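Local coordinates for protein aminotransferase, class III (Thermomicrobium roseum, PDB 6IO1) that probably transfers amino groups as an (S)-enantioselective, thermostable omega-transaminase that uses pyridoxal 5'-phosphate as cofactor, at residues Tyr356-Tyr369 with Cys435-Ser447. Sequence-based numbering, arbitrary orientation.
Sequences YLLQELKRLEERPY and CDVLIEGVAAALS
Helix-helix packing joins Y356-Y369, the C-terminal part of helix 346-361 with the 3-10 turn 364-366 and the loop that follows, to helix 432-450 near the C-terminus; the helix segments run in the same general direction, inclined at 31°, their axes 10.5 Å apart at closest approach. I439 is the knob, seated in a hole formed by Y356, L357, E360 and L361: its CD1 lies 3.5 Å from E360 CB, while its CG1 meets L357 CD2 at 3.6 Å. L357 also lays CG against C435 SG (3.7 Å), and farther along L364 spreads its methyls, CD1 to L446 CD1 and CD2 to A443 CB. Polar bonds mark both ends. Y356 OH donates to the syn lone pair of D436 OD1 at 2.6 Å, the ring swung out by a chi1 of 178° that sets CG opposite the backbone N. From the loop, extended R367 sends NH1 to A443 O (3.0 Å), which also accepts from S447 N and OG; NH1 donates to Y369 OH as well, while L364 CD2 lies over the rim of one guanidinium face. Beneath the pair, L361 and L446 rest on strands 379-384 and 421-424. Two helices packed side by side on an antiparallel part of a sheet are consistent with the small C-terminal domain of class-III, fold-type I aminotransferases.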
# COMPACT_ATOMS: atom_id res chain seq x y z
N TYR B 356 26.88 15.53 -15.30
CA TYR B 356 28.22 14.95 -15.30
C TYR B 356 28.17 13.45 -15.58
O TYR B 356 28.98 12.93 -16.36
CB TYR B 356 28.90 15.22 -13.96
CG TYR B 356 30.27 14.61 -13.84
CD1 TYR B 356 31.35 15.14 -14.55
CD2 TYR B 356 30.50 13.51 -13.03
CE1 TYR B 356 32.61 14.58 -14.45
CE2 TYR B 356 31.76 12.94 -12.92
CZ TYR B 356 32.81 13.48 -13.63
OH TYR B 356 34.06 12.92 -13.53
N LEU B 357 27.25 12.74 -14.93
CA LEU B 357 27.11 11.30 -15.14
C LEU B 357 26.74 10.99 -16.58
O LEU B 357 27.29 10.05 -17.17
CB LEU B 357 26.07 10.73 -14.18
CG LEU B 357 26.53 10.48 -12.74
CD1 LEU B 357 25.33 10.17 -11.85
CD2 LEU B 357 27.54 9.35 -12.68
N LEU B 358 25.81 11.75 -17.16
CA LEU B 358 25.44 11.52 -18.55
C LEU B 358 26.62 11.77 -19.47
O LEU B 358 26.89 10.97 -20.37
CB LEU B 358 24.27 12.42 -18.93
CG LEU B 358 23.69 12.22 -20.34
CD1 LEU B 358 23.34 10.76 -20.57
CD2 LEU B 358 22.48 13.11 -20.56
N GLN B 359 27.36 12.86 -19.25
CA GLN B 359 28.51 13.17 -20.09
C GLN B 359 29.55 12.06 -20.03
O GLN B 359 30.05 11.60 -21.06
CB GLN B 359 29.12 14.50 -19.67
CG GLN B 359 30.56 14.70 -20.12
CD GLN B 359 31.17 15.99 -19.60
OE1 GLN B 359 30.71 17.08 -19.94
NE2 GLN B 359 32.20 15.87 -18.78
N GLU B 360 29.89 11.62 -18.81
CA GLU B 360 30.92 10.59 -18.68
C GLU B 360 30.44 9.23 -19.20
O GLU B 360 31.19 8.53 -19.88
CB GLU B 360 31.38 10.50 -17.23
CG GLU B 360 32.04 11.77 -16.71
CD GLU B 360 33.18 12.23 -17.61
OE1 GLU B 360 34.04 11.39 -17.96
OE2 GLU B 360 33.21 13.42 -17.96
N LEU B 361 29.21 8.84 -18.87
CA LEU B 361 28.68 7.55 -19.31
C LEU B 361 28.42 7.50 -20.81
O LEU B 361 28.47 6.41 -21.40
CB LEU B 361 27.39 7.23 -18.55
CG LEU B 361 27.53 6.91 -17.06
CD1 LEU B 361 26.18 6.98 -16.38
CD2 LEU B 361 28.17 5.54 -16.85
N LYS B 362 28.17 8.64 -21.46
CA LYS B 362 27.92 8.62 -22.90
C LYS B 362 29.13 8.17 -23.68
O LYS B 362 28.99 7.78 -24.84
CB LYS B 362 27.51 10.01 -23.38
CG LYS B 362 26.08 10.06 -23.75
CD LYS B 362 25.63 11.47 -24.00
CE LYS B 362 24.65 11.49 -25.15
NZ LYS B 362 23.60 10.44 -25.00
N ARG B 363 30.29 8.27 -23.03
CA ARG B 363 31.57 7.81 -23.61
C ARG B 363 31.41 6.31 -23.84
O ARG B 363 31.92 5.81 -24.87
CB ARG B 363 32.71 8.10 -22.64
CG ARG B 363 34.10 8.01 -23.26
CD ARG B 363 35.17 8.57 -22.33
NE ARG B 363 36.45 8.75 -23.00
CZ ARG B 363 37.49 9.37 -22.47
NH1 ARG B 363 37.42 9.87 -21.25
NH2 ARG B 363 38.61 9.49 -23.16
N LEU B 364 30.69 5.63 -22.94
CA LEU B 364 30.55 4.18 -23.07
C LEU B 364 29.96 3.81 -24.42
O LEU B 364 30.05 2.65 -24.84
CB LEU B 364 29.68 3.60 -21.95
CG LEU B 364 30.25 3.51 -20.54
CD1 LEU B 364 29.15 3.08 -19.58
CD2 LEU B 364 31.40 2.53 -20.51
N GLU B 365 29.36 4.78 -25.10
CA GLU B 365 28.81 4.56 -26.43
C GLU B 365 29.89 4.27 -27.45
O GLU B 365 29.56 3.84 -28.56
CB GLU B 365 27.98 5.77 -26.87
CG GLU B 365 26.59 5.84 -26.26
CD GLU B 365 25.81 7.06 -26.70
OE1 GLU B 365 26.42 7.97 -27.31
OE2 GLU B 365 24.58 7.12 -26.44
N GLU B 366 31.16 4.49 -27.11
CA GLU B 366 32.26 4.07 -27.97
C GLU B 366 32.37 2.55 -28.06
O GLU B 366 32.99 2.04 -29.00
CB GLU B 366 33.57 4.65 -27.45
CG GLU B 366 33.63 6.17 -27.49
CD GLU B 366 34.81 6.72 -26.73
OE1 GLU B 366 34.88 7.96 -26.54
OE2 GLU B 366 35.69 5.93 -26.31
N ARG B 367 31.80 1.82 -27.11
CA ARG B 367 31.88 0.37 -27.11
C ARG B 367 30.87 -0.22 -28.10
O ARG B 367 29.77 0.31 -28.27
CB ARG B 367 31.64 -0.17 -25.71
CG ARG B 367 32.53 0.49 -24.67
CD ARG B 367 32.42 -0.14 -23.30
NE ARG B 367 33.35 0.49 -22.37
CZ ARG B 367 33.72 -0.03 -21.20
NH1 ARG B 367 33.24 -1.21 -20.82
NH2 ARG B 367 34.57 0.62 -20.42
N PRO B 368 31.22 -1.33 -28.76
CA PRO B 368 30.31 -1.91 -29.76
C PRO B 368 29.02 -2.46 -29.18
O PRO B 368 28.06 -2.65 -29.94
CB PRO B 368 31.15 -3.02 -30.40
CG PRO B 368 32.20 -3.35 -29.40
CD PRO B 368 32.48 -2.08 -28.66
N TYR B 369 28.95 -2.72 -27.88
CA TYR B 369 27.77 -3.34 -27.28
C TYR B 369 26.89 -2.35 -26.53
O TYR B 369 25.94 -2.77 -25.86
CB TYR B 369 28.19 -4.48 -26.34
CG TYR B 369 29.33 -4.15 -25.40
CD1 TYR B 369 29.11 -3.37 -24.27
CD2 TYR B 369 30.61 -4.63 -25.63
CE1 TYR B 369 30.15 -3.08 -23.40
CE2 TYR B 369 31.65 -4.34 -24.77
CZ TYR B 369 31.41 -3.56 -23.65
OH TYR B 369 32.45 -3.27 -22.79
N CYS B 435 30.51 9.91 -8.01
CA CYS B 435 30.10 9.72 -9.40
C CYS B 435 31.17 8.97 -10.19
O CYS B 435 30.85 8.11 -11.01
CB CYS B 435 29.79 11.06 -10.06
SG CYS B 435 28.17 11.76 -9.67
N ASP B 436 32.44 9.31 -9.97
CA ASP B 436 33.52 8.61 -10.65
C ASP B 436 33.58 7.15 -10.23
O ASP B 436 33.84 6.26 -11.05
CB ASP B 436 34.86 9.27 -10.35
CG ASP B 436 35.03 10.59 -11.06
OD1 ASP B 436 34.29 10.83 -12.03
OD2 ASP B 436 35.91 11.37 -10.66
N VAL B 437 33.36 6.88 -8.94
CA VAL B 437 33.31 5.50 -8.46
C VAL B 437 32.22 4.74 -9.20
O VAL B 437 32.46 3.65 -9.75
CB VAL B 437 33.09 5.47 -6.94
CG1 VAL B 437 32.81 4.05 -6.47
CG2 VAL B 437 34.29 6.07 -6.22
N LEU B 438 31.03 5.33 -9.29
CA LEU B 438 29.91 4.69 -9.96
C LEU B 438 30.22 4.46 -11.43
O LEU B 438 29.98 3.37 -11.97
CB LEU B 438 28.65 5.55 -9.80
CG LEU B 438 27.38 5.14 -10.53
CD1 LEU B 438 26.97 3.74 -10.14
CD2 LEU B 438 26.25 6.11 -10.25
N ILE B 439 30.79 5.47 -12.10
CA ILE B 439 31.06 5.36 -13.53
C ILE B 439 32.05 4.23 -13.80
O ILE B 439 31.85 3.39 -14.68
CB ILE B 439 31.55 6.71 -14.10
CG1 ILE B 439 30.44 7.76 -14.02
CG2 ILE B 439 31.79 6.58 -15.56
CD1 ILE B 439 30.97 9.18 -13.98
N GLU B 440 33.16 4.26 -13.05
CA GLU B 440 34.26 3.28 -13.23
C GLU B 440 33.74 1.86 -12.95
O GLU B 440 34.06 0.95 -13.73
CB GLU B 440 35.43 3.62 -12.30
CG GLU B 440 36.12 4.92 -12.65
CD GLU B 440 36.81 4.93 -14.00
OE1 GLU B 440 36.84 3.87 -14.66
OE2 GLU B 440 37.32 6.00 -14.40
N GLY B 441 32.95 1.71 -11.89
CA GLY B 441 32.37 0.41 -11.57
C GLY B 441 31.50 -0.11 -12.69
O GLY B 441 31.60 -1.28 -13.08
N VAL B 442 30.63 0.75 -13.24
CA VAL B 442 29.74 0.32 -14.32
C VAL B 442 30.54 -0.09 -15.55
O VAL B 442 30.27 -1.13 -16.16
CB VAL B 442 28.72 1.43 -14.64
CG1 VAL B 442 28.02 1.15 -15.97
CG2 VAL B 442 27.70 1.56 -13.52
N ALA B 443 31.54 0.72 -15.92
CA ALA B 443 32.35 0.41 -17.09
C ALA B 443 33.09 -0.91 -16.92
O ALA B 443 33.12 -1.75 -17.83
CB ALA B 443 33.33 1.55 -17.36
N ALA B 444 33.66 -1.10 -15.72
CA ALA B 444 34.41 -2.33 -15.40
C ALA B 444 33.46 -3.54 -15.44
O ALA B 444 33.85 -4.58 -16.00
CB ALA B 444 35.05 -2.19 -14.04
N ALA B 445 32.24 -3.38 -14.90
CA ALA B 445 31.25 -4.49 -14.87
C ALA B 445 30.88 -4.87 -16.31
O ALA B 445 30.83 -6.08 -16.60
CB ALA B 445 30.04 -4.06 -14.09
N LEU B 446 30.68 -3.87 -17.17
CA LEU B 446 30.35 -4.11 -18.57
C LEU B 446 31.49 -4.82 -19.29
O LEU B 446 31.26 -5.74 -20.08
CB LEU B 446 30.02 -2.79 -19.27
CG LEU B 446 28.64 -2.17 -19.01
CD1 LEU B 446 28.64 -0.70 -19.41
CD2 LEU B 446 27.56 -2.93 -19.76
N SER B 447 32.73 -4.40 -19.01
CA SER B 447 33.88 -5.08 -19.60
C SER B 447 33.98 -6.52 -19.12
O SER B 447 34.33 -7.42 -19.90
CB SER B 447 35.16 -4.31 -19.26
OG SER B 447 35.19 -3.06 -19.92